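Local coordinates for putative diflavin flavoprotein A 3 (Synechocystis sp., PDB 6H0C), which probably carries electrons from NADH to oxygen, reducing it to water, and is represented here by its flavodiiron core, at residues A[197-209]-A[277-289]. Sequence-based numbering, arbitrary orientation.
Sequences YYFDCLLAPAAAQ and ARGITKAGVAVTA
Ala289 N donates to Pro205 O across 2.9 Å in a nearly straight bond (171° at the hydrogen) lying in the carbonyl plane, the one direct hydrogen bond between 197-209 and 277-289. It ties the loop linking two helices to strand 286-291. The neighbouring carbonyl of the strand, Val287 O, lies 3.2 Å from Pro205 CA in a CH...O contact. A water thickens this join: it accepts from Val287 N and lies within bonding distance of Ala204 O.

At the helix crossing, Arg278 reaches over to helix 189-202. Its CG is anti to the backbone N (chi1 163°) and the chain bends at chi2, carrying the guanidinium between Asp200 and Tyr197. NH1 forms a long salt bridge with Asp200 OD2, at 3.5 Å; the other carboxylate oxygen, OD1, pairs with Arg196, so the carboxylate probably divides its charge between the two arginines. NH2 sits at the edge of the Tyr197 ring, 3.7 Å from CE1, and since the two planes are almost perpendicular the ring presents its rim to a guanidinium face. Tyr197 OH has its own partner in Ile29 O. Between the same helices a water bridges Asp200 O and Thr281 OG1, which are 4.3 Å apart.

The remaining packing is small and apolar. The Pro205 ring packs against 277-289, with CB 3.9 Å from Ala289 CB and near Val287 CG1, while CG meets Ala277 CB at 4.1 Å.

The contact thus joins the metallo-β-lactamase-like and flavodoxin-like parts of the core. The axes of 197-202 and 277-281 run 113° apart, and strand 286-291, an outermost strand of the parallel flavodoxin sheet, is paired in parallel with strand 257-262 through backbone hydrogen bonds of Ala286 and Thr288; helix 237-253 packs against Phe199 and Leu203, and helix 382-404 against Arg278.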
loop_
_atom_site.group_PDB
_atom_site.type_symbol
_atom_site.label_atom_id
_atom_site.label_comp_id
_atom_site.label_asym_id
_atom_site.label_seq_id
_atom_site.Cartn_x
_atom_site.Cartn_y
_atom_site.Cartn_z
ATOM N N TYR A 197 9.239 2.674 11.036
ATOM C CA TYR A 197 8.613 3.812 10.381
ATOM C C TYR A 197 7.759 3.324 9.212
ATOM O O TYR A 197 6.652 3.817 8.969
ATOM C CB TYR A 197 9.677 4.803 9.903
ATOM C CG TYR A 197 9.103 6.080 9.346
ATOM C CD1 TYR A 197 8.498 7.012 10.183
ATOM C CD2 TYR A 197 9.146 6.355 7.981
ATOM C CE1 TYR A 197 7.958 8.188 9.676
ATOM C CE2 TYR A 197 8.615 7.522 7.469
ATOM C CZ TYR A 197 8.023 8.437 8.319
ATOM O OH TYR A 197 7.491 9.604 7.814
ATOM N N TYR A 198 8.288 2.336 8.500
ATOM C CA TYR A 198 7.581 1.705 7.400
ATOM C C TYR A 198 6.277 1.092 7.911
ATOM O O TYR A 198 5.201 1.346 7.359
ATOM C CB TYR A 198 8.470 0.646 6.739
ATOM C CG TYR A 198 7.891 0.002 5.492
ATOM C CD1 TYR A 198 7.016 -1.083 5.582
ATOM C CD2 TYR A 198 8.232 0.466 4.222
ATOM C CE1 TYR A 198 6.496 -1.683 4.446
ATOM C CE2 TYR A 198 7.720 -0.131 3.072
ATOM C CZ TYR A 198 6.858 -1.209 3.189
ATOM O OH TYR A 198 6.348 -1.799 2.049
ATOM N N PHE A 199 6.363 0.297 8.973
ATOM C CA PHE A 199 5.154 -0.275 9.563
ATOM C C PHE A 199 4.142 0.802 9.954
ATOM O O PHE A 199 2.965 0.716 9.612
ATOM C CB PHE A 199 5.489 -1.120 10.789
ATOM C CG PHE A 199 4.274 -1.688 11.473
ATOM C CD1 PHE A 199 3.579 -0.945 12.415
ATOM C CD2 PHE A 199 3.813 -2.956 11.153
ATOM C CE1 PHE A 199 2.454 -1.460 13.040
ATOM C CE2 PHE A 199 2.690 -3.482 11.780
ATOM C CZ PHE A 199 2.009 -2.733 12.724
ATOM N N ASP A 200 4.613 1.807 10.682
ATOM C CA ASP A 200 3.759 2.875 11.181
ATOM C C ASP A 200 3.034 3.630 10.076
ATOM O O ASP A 200 1.852 3.942 10.205
ATOM C CB ASP A 200 4.578 3.863 12.006
ATOM C CG ASP A 200 5.029 3.277 13.336
ATOM O OD1 ASP A 200 4.509 2.205 13.732
ATOM O OD2 ASP A 200 5.897 3.905 13.982
ATOM N N CYS A 201 3.738 3.932 8.993
ATOM C CA CYS A 201 3.129 4.701 7.913
ATOM C C CYS A 201 2.188 3.875 7.046
ATOM O O CYS A 201 1.116 4.349 6.666
ATOM C CB CYS A 201 4.214 5.327 7.035
ATOM S SG CYS A 201 5.154 6.626 7.860
ATOM N N LEU A 202 2.595 2.645 6.733
ATOM C CA LEU A 202 1.895 1.824 5.743
ATOM C C LEU A 202 0.909 0.814 6.320
ATOM O O LEU A 202 -0.085 0.481 5.674
ATOM C CB LEU A 202 2.909 1.064 4.875
ATOM C CG LEU A 202 3.416 1.771 3.613
ATOM C CD1 LEU A 202 4.392 2.880 3.937
ATOM C CD2 LEU A 202 4.041 0.768 2.656
ATOM N N LEU A 203 1.185 0.301 7.515
ATOM C CA LEU A 203 0.473 -0.893 7.976
ATOM C C LEU A 203 -0.393 -0.671 9.221
ATOM O O LEU A 203 -1.414 -1.344 9.396
ATOM C CB LEU A 203 1.482 -2.027 8.229
ATOM C CG LEU A 203 2.358 -2.372 7.016
ATOM C CD1 LEU A 203 3.349 -3.483 7.337
ATOM C CD2 LEU A 203 1.486 -2.726 5.798
ATOM N N ALA A 204 0.009 0.267 10.076
ATOM C CA ALA A 204 -0.734 0.555 11.300
ATOM C C ALA A 204 -2.207 0.900 11.039
ATOM O O ALA A 204 -3.080 0.484 11.801
ATOM C CB ALA A 204 -0.056 1.678 12.071
ATOM N N PRO A 205 -2.499 1.658 9.964
ATOM C CA PRO A 205 -3.910 1.985 9.685
ATOM C C PRO A 205 -4.686 0.791 9.158
ATOM O O PRO A 205 -5.893 0.891 8.957
ATOM C CB PRO A 205 -3.821 3.074 8.612
ATOM C CG PRO A 205 -2.415 3.616 8.721
ATOM C CD PRO A 205 -1.583 2.412 9.088
ATOM N N ALA A 206 -3.992 -0.322 8.931
ATOM C CA ALA A 206 -4.620 -1.548 8.444
ATOM C C ALA A 206 -4.319 -2.726 9.377
ATOM O O ALA A 206 -4.147 -3.861 8.920
ATOM C CB ALA A 206 -4.141 -1.858 7.027
ATOM N N ALA A 207 -4.276 -2.455 10.679
ATOM C CA ALA A 207 -3.779 -3.420 11.657
ATOM C C ALA A 207 -4.497 -4.775 11.608
ATOM O O ALA A 207 -3.863 -5.828 11.695
ATOM C CB ALA A 207 -3.879 -2.830 13.051
ATOM N N ALA A 208 -5.815 -4.753 11.465
ATOM C CA ALA A 208 -6.574 -5.997 11.451
ATOM C C ALA A 208 -6.311 -6.815 10.177
ATOM O O ALA A 208 -6.150 -8.041 10.242
ATOM C CB ALA A 208 -8.061 -5.707 11.605
ATOM N N GLN A 209 -6.265 -6.141 9.025
ATOM C CA GLN A 209 -6.032 -6.836 7.755
ATOM C C GLN A 209 -4.598 -7.355 7.677
ATOM O O GLN A 209 -4.345 -8.430 7.119
ATOM C CB GLN A 209 -6.321 -5.930 6.549
ATOM C CG GLN A 209 -7.748 -5.402 6.459
ATOM C CD GLN A 209 -7.926 -4.078 7.200
ATOM O OE1 GLN A 209 -7.309 -3.843 8.251
ATOM N NE2 GLN A 209 -8.766 -3.203 6.651
ATOM N N ALA A 277 -3.327 10.038 8.869
ATOM C CA ALA A 277 -3.327 8.823 9.672
ATOM C C ALA A 277 -2.079 8.732 10.556
ATOM O O ALA A 277 -2.156 8.350 11.719
ATOM C CB ALA A 277 -3.430 7.593 8.777
ATOM N N ARG A 278 -0.930 9.076 9.993
ATOM C CA ARG A 278 0.319 8.979 10.729
ATOM C C ARG A 278 0.323 9.965 11.905
ATOM O O ARG A 278 0.825 9.654 12.993
ATOM C CB ARG A 278 1.499 9.211 9.780
ATOM C CG ARG A 278 2.825 9.547 10.445
ATOM C CD ARG A 278 3.348 8.452 11.358
ATOM N NE ARG A 278 4.691 8.815 11.806
ATOM C CZ ARG A 278 5.368 8.195 12.767
ATOM N NH1 ARG A 278 4.824 7.170 13.411
ATOM N NH2 ARG A 278 6.588 8.613 13.086
ATOM N N GLY A 279 -0.261 11.140 11.698
ATOM C CA GLY A 279 -0.404 12.102 12.778
ATOM C C GLY A 279 -1.252 11.543 13.911
ATOM O O GLY A 279 -0.971 11.784 15.088
ATOM N N ILE A 280 -2.293 10.787 13.560
ATOM C CA ILE A 280 -3.168 10.185 14.563
ATOM C C ILE A 280 -2.473 9.043 15.300
ATOM O O ILE A 280 -2.463 9.018 16.537
ATOM C CB ILE A 280 -4.476 9.656 13.934
ATOM C CG1 ILE A 280 -5.320 10.813 13.400
ATOM C CG2 ILE A 280 -5.299 8.869 14.948
ATOM C CD1 ILE A 280 -6.557 10.360 12.629
ATOM N N THR A 281 -1.895 8.103 14.552
ATOM C CA THR A 281 -1.307 6.916 15.169
ATOM C C THR A 281 -0.059 7.253 15.992
ATOM O O THR A 281 0.208 6.617 17.019
ATOM C CB THR A 281 -0.932 5.836 14.124
ATOM O OG1 THR A 281 0.016 6.370 13.191
ATOM C CG2 THR A 281 -2.170 5.343 13.382
ATOM N N LYS A 282 0.711 8.248 15.565
ATOM C CA LYS A 282 1.899 8.577 16.337
ATOM C C LYS A 282 1.479 9.205 17.666
ATOM O O LYS A 282 2.256 9.247 18.614
ATOM C CB LYS A 282 2.844 9.497 15.560
ATOM C CG LYS A 282 2.484 10.969 15.566
ATOM C CD LYS A 282 3.568 11.755 14.845
ATOM C CE LYS A 282 3.289 13.244 14.838
ATOM N NZ LYS A 282 4.257 13.964 13.962
ATOM N N ALA A 283 0.238 9.672 17.737
ATOM C CA ALA A 283 -0.254 10.308 18.947
ATOM C C ALA A 283 -0.937 9.276 19.837
ATOM O O ALA A 283 -1.622 9.627 20.791
ATOM C CB ALA A 283 -1.213 11.459 18.602
ATOM N N GLY A 284 -0.759 7.999 19.516
ATOM C CA GLY A 284 -1.269 6.934 20.368
ATOM C C GLY A 284 -2.745 6.617 20.197
ATOM O O GLY A 284 -3.363 6.003 21.066
ATOM N N VAL A 285 -3.315 7.034 19.071
ATOM C CA VAL A 285 -4.696 6.697 18.738
ATOM C C VAL A 285 -4.690 5.802 17.497
ATOM O O VAL A 285 -3.954 6.068 16.541
ATOM C CB VAL A 285 -5.544 7.970 18.501
ATOM C CG1 VAL A 285 -6.924 7.629 17.942
ATOM C CG2 VAL A 285 -5.662 8.763 19.800
ATOM N N ALA A 286 -5.484 4.731 17.529
ATOM C CA ALA A 286 -5.556 3.776 16.422
ATOM C C ALA A 286 -6.310 4.358 15.227
ATOM O O ALA A 286 -7.207 5.192 15.392
ATOM C CB ALA A 286 -6.225 2.474 16.880
ATOM N N VAL A 287 -5.946 3.909 14.027
ATOM C CA VAL A 287 -6.661 4.285 12.813
ATOM C C VAL A 287 -7.099 3.047 12.045
ATOM O O VAL A 287 -6.308 2.132 11.818
ATOM C CB VAL A 287 -5.806 5.164 11.871
ATOM C CG1 VAL A 287 -6.543 5.409 10.548
ATOM C CG2 VAL A 287 -5.438 6.487 12.543
ATOM N N THR A 288 -8.376 3.026 11.673
ATOM C CA THR A 288 -8.917 2.033 10.764
ATOM C C THR A 288 -9.178 2.734 9.443
ATOM O O THR A 288 -10.174 3.436 9.271
ATOM C CB THR A 288 -10.214 1.400 11.300
ATOM O OG1 THR A 288 -9.916 0.612 12.457
ATOM C CG2 THR A 288 -10.855 0.512 10.242
ATOM N N ALA A 289 -8.247 2.576 8.517
ATOM C CA ALA A 289 -8.415 3.130 7.191
ATOM C C ALA A 289 -9.529 2.395 6.443
ATOM O O ALA A 289 -9.669 1.178 6.548
ATOM C CB ALA A 289 -7.108 3.049 6.423
HETATM O O HOH W 1 6.485 11.358 10.668
HETATM O O HOH W 2 -0.146 5.606 10.563
HETATM O O HOH W 3 -4.102 1.595 14.085
HETATM O O HOH W 4 -8.412 -0.777 8.025
#